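Local coordinates for choline dehydrogenase and related flavoproteins (Aspergillus oryzae, PDB 3Q9T), which oxidises formate as a flavoprotein oxidase of the glucose-methanol-choline family, carrying 8-formyl-FAD at its catalytic site, at residues T402-H407 with H416-V421; Y485-P490 with L502-T507. All coordinates share one frame; numbering follows the deposited sequence.

Contact 1 (T402-H407 with H416-V421); sequences TAFQWH and HLTVVV
Phe404 lies against Thr418 and Val420 in a buried, wholly apolar contact, where the loop following strand 392-397 folds back over the strand that it leads into, 415-423. Methyl CG2 of Val420 does most of the touching. It sits over the middle of the Phe404 ring, 3.5 Å from the centroid and 9° off the ring normal, a CH-pi contact with the methyl set squarely on one face. The second methyl, CG1 of Val420, leans toward one side of the ring and comes within 3.9 Å of Phe404 CE1. On Val420, CG1 stands anti to the backbone N (chi1 -175°), which leaves CG2 beside that N and facing the ring. The two side chains cross at about a right angle.

Thr418, two residues earlier on the same side of the strand, adds a methyl at the root of the phenylalanine side chain: its CG2 meets Phe404 CB at 3.9 Å. Its hydroxyl has other work, since OG1 is hydrogen-bonded to the loop at Met399 O and Gly401 N, a polar tie between loop and strand next to the apolar one. The carbonyl of Phe404 is taken up locally: Gln405 bends back so that NE2 donates to Phe404 O at 2.8 Å in a nearly straight bond (166°). The carbonyl of Ala403, one residue before Phe404, accepts from Trp406 NE1 at 2.8 Å, the donor lying above the carbonyl plane.

The Phe404 side chain is about 4 Å from that of Tyr98, an FAD-binding residue, and about 7 Å from the bound flavin cofactor. Strand 415-423 runs between strands 308-316 and 392-397, antiparallel to both; Pro311 and Val313 of 308-316 also touch the loop, while Val419 and Val421 pack on helix 454-473.

Contact 2 (Y485-P490 with L502-T507); sequences YPWEMP and LDRCQT
Arg504 reaches from the C-terminal end of helix 494-504 to the loop 485-490, and its guanidinium enters between Met489 and Trp487. The arginine chain bends at chi2 (-134°) and chi3 (-115°), both away from the staggered values. Over one guanidinium face lies the methyl of Met489, CE 3.4 Å from Arg504 NH2, with the sulfur SD equally near that nitrogen. Met489 also curls at chi2 and chi3, which turns its end toward the arginine. Over the opposite face comes Trp487 NE1, 3.8 Å from Arg504 NH2; the indole and guanidinium planes are 66° apart, so the groups do not stack.

Two waters supply the polar links. Water 1, in the plane of the indole at its edge, accepts from Trp487 NE1 at 2.9 Å and from Arg504 NH2 at 3.2 Å. Water 2, at the guanidinium edge, accepts from Arg504 NH2 at 2.9 Å and donates to Trp487 O at 2.7 Å. Pro486, preceded by a cis peptide bond, sets CG 3.5 Å above one face of the Trp487 indole, toward its rim.

Met489 also packs on helix 454-473, and Pro486 and Trp487 touch the second subunit. This is a water-bridged arginine contact joining a helix end to the loop that leads into that helix, within the C-terminal GMC oxidoreductase region and away from the annotated FAD sites.

Contact 1 is buried and apolar, an aromatic face against strand methyls near the flavin; contact 2 lies at the surface, where a charged guanidinium is held through waters. Their centres are 9 Å apart, and both reach the same mixed sheet, in which strand 308-316 pairs with 415-423 as well as with 481-485 and 506-507. They meet directly: Gln506 NE2 probably hydrogen-bonds Ala403 O at 3.2 Å, and Trp406 CH2 packs on Thr507 CG2 at 3.6 Å. Both also touch the second subunit, where His407 ND1 of one chain hydrogen-bonds Asp503 OD2 of the other, tying 402-407 of one subunit to 502-507 of the other.

Contact 1 (T402-H407 with H416-V421)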
# COMPACT_ATOMS: atom_id res chain seq x y z
N THR A 402 -12.89 -8.42 -12.04
CA THR A 402 -11.77 -8.56 -11.12
C THR A 402 -10.72 -7.51 -11.39
O THR A 402 -10.06 -7.07 -10.47
CB THR A 402 -11.09 -9.93 -11.22
OG1 THR A 402 -10.86 -10.24 -12.60
CG2 THR A 402 -11.97 -11.02 -10.59
N ALA A 403 -10.56 -7.13 -12.66
CA ALA A 403 -9.55 -6.13 -13.04
C ALA A 403 -9.80 -4.77 -12.40
O ALA A 403 -8.91 -3.92 -12.38
CB ALA A 403 -9.46 -5.99 -14.56
N PHE A 404 -11.01 -4.56 -11.89
CA PHE A 404 -11.39 -3.26 -11.34
C PHE A 404 -11.81 -3.32 -9.88
O PHE A 404 -12.48 -2.42 -9.39
CB PHE A 404 -12.52 -2.66 -12.16
CG PHE A 404 -12.16 -2.39 -13.59
CD1 PHE A 404 -11.38 -1.30 -13.93
CD2 PHE A 404 -12.59 -3.25 -14.60
CE1 PHE A 404 -11.05 -1.04 -15.24
CE2 PHE A 404 -12.26 -2.99 -15.94
CZ PHE A 404 -11.49 -1.88 -16.25
N GLN A 405 -11.41 -4.39 -9.19
CA GLN A 405 -11.80 -4.62 -7.80
C GLN A 405 -10.64 -5.35 -7.14
O GLN A 405 -10.69 -6.55 -6.88
CB GLN A 405 -13.05 -5.50 -7.71
CG GLN A 405 -14.33 -4.85 -8.17
CD GLN A 405 -14.84 -3.79 -7.21
OE1 GLN A 405 -15.71 -4.07 -6.40
NE2 GLN A 405 -14.32 -2.57 -7.32
N TRP A 406 -9.58 -4.60 -6.89
CA TRP A 406 -8.30 -5.22 -6.55
C TRP A 406 -8.28 -5.78 -5.13
O TRP A 406 -7.46 -6.62 -4.81
CB TRP A 406 -7.17 -4.20 -6.73
CG TRP A 406 -6.88 -3.85 -8.14
CD1 TRP A 406 -7.49 -4.35 -9.26
CD2 TRP A 406 -5.90 -2.93 -8.60
NE1 TRP A 406 -6.94 -3.79 -10.39
CE2 TRP A 406 -5.96 -2.92 -10.01
CE3 TRP A 406 -4.96 -2.12 -7.95
CZ2 TRP A 406 -5.13 -2.13 -10.78
CZ3 TRP A 406 -4.13 -1.33 -8.72
CH2 TRP A 406 -4.22 -1.34 -10.12
N HIS A 407 -9.18 -5.31 -4.26
CA HIS A 407 -9.13 -5.79 -2.88
C HIS A 407 -10.36 -6.51 -2.38
O HIS A 407 -10.39 -6.91 -1.23
CB HIS A 407 -8.74 -4.65 -1.91
CG HIS A 407 -7.34 -4.16 -2.12
ND1 HIS A 407 -6.24 -4.79 -1.57
CD2 HIS A 407 -6.86 -3.13 -2.85
CE1 HIS A 407 -5.15 -4.15 -1.93
NE2 HIS A 407 -5.49 -3.14 -2.71
N HIS A 416 -23.80 -8.78 -11.71
CA HIS A 416 -23.31 -7.48 -11.29
C HIS A 416 -23.06 -6.54 -12.45
O HIS A 416 -22.96 -6.96 -13.60
CB HIS A 416 -22.04 -7.65 -10.46
CG HIS A 416 -22.24 -8.51 -9.25
ND1 HIS A 416 -22.31 -9.89 -9.33
CD2 HIS A 416 -22.43 -8.19 -7.95
CE1 HIS A 416 -22.51 -10.38 -8.12
NE2 HIS A 416 -22.59 -9.37 -7.26
N LEU A 417 -22.98 -5.25 -12.13
CA LEU A 417 -22.47 -4.26 -13.06
C LEU A 417 -21.20 -3.69 -12.42
O LEU A 417 -21.18 -3.41 -11.22
CB LEU A 417 -23.51 -3.17 -13.27
CG LEU A 417 -23.04 -1.82 -13.84
CD1 LEU A 417 -22.66 -1.93 -15.31
CD2 LEU A 417 -24.12 -0.77 -13.65
N THR A 418 -20.14 -3.52 -13.20
CA THR A 418 -18.95 -2.84 -12.70
C THR A 418 -18.80 -1.50 -13.42
O THR A 418 -18.52 -1.47 -14.62
CB THR A 418 -17.67 -3.68 -12.91
OG1 THR A 418 -17.81 -4.97 -12.28
CG2 THR A 418 -16.45 -2.96 -12.32
N VAL A 419 -19.00 -0.40 -12.70
CA VAL A 419 -18.88 0.93 -13.28
C VAL A 419 -17.48 1.46 -13.04
O VAL A 419 -17.05 1.61 -11.89
CB VAL A 419 -19.88 1.94 -12.64
CG1 VAL A 419 -19.66 3.33 -13.21
CG2 VAL A 419 -21.30 1.50 -12.85
N VAL A 420 -16.76 1.74 -14.12
CA VAL A 420 -15.43 2.30 -13.98
C VAL A 420 -15.51 3.83 -14.08
O VAL A 420 -15.80 4.38 -15.15
CB VAL A 420 -14.46 1.72 -15.04
CG1 VAL A 420 -13.07 2.21 -14.80
CG2 VAL A 420 -14.49 0.19 -15.00
N VAL A 421 -15.31 4.51 -12.96
CA VAL A 421 -15.33 5.97 -12.96
C VAL A 421 -13.91 6.49 -13.19
O VAL A 421 -13.05 6.52 -12.29
CB VAL A 421 -16.01 6.56 -11.70
CG1 VAL A 421 -16.22 8.05 -11.84
CG2 VAL A 421 -17.35 5.89 -11.48

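Contact 2 (Y485-P490 with L502-T507)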
# COMPACT_ATOMS: atom_id res chain seq x y z
N TYR A 485 -21.91 -3.45 -3.81
CA TYR A 485 -20.91 -4.40 -3.36
C TYR A 485 -19.60 -3.66 -3.24
O TYR A 485 -19.26 -2.86 -4.11
CB TYR A 485 -20.79 -5.54 -4.36
CG TYR A 485 -19.76 -6.57 -3.97
CD1 TYR A 485 -20.08 -7.58 -3.07
CD2 TYR A 485 -18.48 -6.52 -4.48
CE1 TYR A 485 -19.13 -8.51 -2.70
CE2 TYR A 485 -17.53 -7.45 -4.13
CZ TYR A 485 -17.86 -8.45 -3.24
OH TYR A 485 -16.90 -9.37 -2.88
N PRO A 486 -18.85 -3.89 -2.15
CA PRO A 486 -19.13 -4.81 -1.05
C PRO A 486 -19.79 -4.14 0.16
O PRO A 486 -20.09 -4.83 1.13
CB PRO A 486 -17.75 -5.29 -0.65
CG PRO A 486 -16.89 -4.07 -0.86
CD PRO A 486 -17.47 -3.37 -2.08
N TRP A 487 -19.95 -2.82 0.12
CA TRP A 487 -20.70 -2.09 1.14
C TRP A 487 -21.11 -0.80 0.48
O TRP A 487 -20.87 -0.63 -0.71
CB TRP A 487 -19.84 -1.81 2.38
CG TRP A 487 -18.48 -1.28 2.05
CD1 TRP A 487 -18.19 -0.05 1.57
CD2 TRP A 487 -17.24 -1.97 2.17
NE1 TRP A 487 -16.83 0.07 1.38
CE2 TRP A 487 -16.23 -1.09 1.75
CE3 TRP A 487 -16.88 -3.25 2.60
CZ2 TRP A 487 -14.87 -1.45 1.73
CZ3 TRP A 487 -15.54 -3.61 2.59
CH2 TRP A 487 -14.55 -2.71 2.16
N GLU A 488 -21.73 0.10 1.24
CA GLU A 488 -22.30 1.31 0.67
C GLU A 488 -21.25 2.37 0.41
O GLU A 488 -20.38 2.61 1.26
CB GLU A 488 -23.36 1.90 1.61
CG GLU A 488 -24.50 0.97 1.95
CD GLU A 488 -25.11 1.30 3.31
OE1 GLU A 488 -25.99 2.18 3.38
OE2 GLU A 488 -24.68 0.67 4.32
N MET A 489 -21.35 3.01 -0.75
CA MET A 489 -20.51 4.16 -1.09
C MET A 489 -20.96 5.32 -0.21
O MET A 489 -22.12 5.71 -0.24
CB MET A 489 -20.64 4.48 -2.59
CG MET A 489 -19.69 5.59 -3.08
SD MET A 489 -17.96 5.07 -3.13
CE MET A 489 -18.06 3.94 -4.52
N PRO A 490 -20.04 5.88 0.58
CA PRO A 490 -20.40 6.87 1.61
C PRO A 490 -20.69 8.26 1.03
O PRO A 490 -20.15 9.26 1.50
CB PRO A 490 -19.15 6.93 2.48
CG PRO A 490 -18.02 6.63 1.51
CD PRO A 490 -18.59 5.58 0.58
N LEU A 502 -9.40 7.76 -2.26
CA LEU A 502 -7.99 7.42 -2.15
C LEU A 502 -7.79 5.92 -1.97
O LEU A 502 -6.87 5.33 -2.55
CB LEU A 502 -7.31 8.19 -1.02
CG LEU A 502 -7.36 9.72 -1.13
CD1 LEU A 502 -6.73 10.34 0.09
CD2 LEU A 502 -6.69 10.23 -2.41
N ASP A 503 -8.64 5.29 -1.18
CA ASP A 503 -8.39 3.91 -0.79
C ASP A 503 -8.91 2.91 -1.81
O ASP A 503 -8.53 1.74 -1.79
CB ASP A 503 -8.99 3.62 0.59
CG ASP A 503 -8.33 2.43 1.25
OD1 ASP A 503 -7.09 2.34 1.20
OD2 ASP A 503 -9.06 1.57 1.79
N ARG A 504 -9.78 3.37 -2.70
CA ARG A 504 -10.42 2.46 -3.63
C ARG A 504 -10.03 2.70 -5.08
O ARG A 504 -10.44 1.95 -5.98
CB ARG A 504 -11.93 2.62 -3.52
CG ARG A 504 -12.53 1.93 -2.36
CD ARG A 504 -13.74 1.19 -2.85
NE ARG A 504 -14.92 1.76 -2.27
CZ ARG A 504 -16.16 1.40 -2.57
NH1 ARG A 504 -16.39 0.49 -3.51
NH2 ARG A 504 -17.16 1.98 -1.94
N CYS A 505 -9.27 3.77 -5.31
CA CYS A 505 -8.92 4.13 -6.67
C CYS A 505 -7.84 3.19 -7.19
O CYS A 505 -7.17 2.52 -6.41
CB CYS A 505 -8.42 5.57 -6.72
SG CYS A 505 -6.75 5.77 -6.06
N GLN A 506 -7.69 3.15 -8.51
CA GLN A 506 -6.62 2.37 -9.15
C GLN A 506 -6.27 3.07 -10.44
O GLN A 506 -6.96 4.01 -10.85
CB GLN A 506 -7.09 0.94 -9.48
CG GLN A 506 -8.29 0.91 -10.41
CD GLN A 506 -8.63 -0.48 -10.88
OE1 GLN A 506 -9.23 -1.28 -10.14
NE2 GLN A 506 -8.22 -0.80 -12.10
N THR A 507 -5.21 2.61 -11.09
CA THR A 507 -4.90 3.04 -12.45
C THR A 507 -6.04 2.65 -13.37
O THR A 507 -6.60 1.56 -13.25
CB THR A 507 -3.60 2.38 -12.97
OG1 THR A 507 -3.36 2.80 -14.32
CG2 THR A 507 -3.71 0.85 -12.94
O HOH W 1 -15.79 2.75 0.84
O HOH W 2 -19.64 0.67 -2.67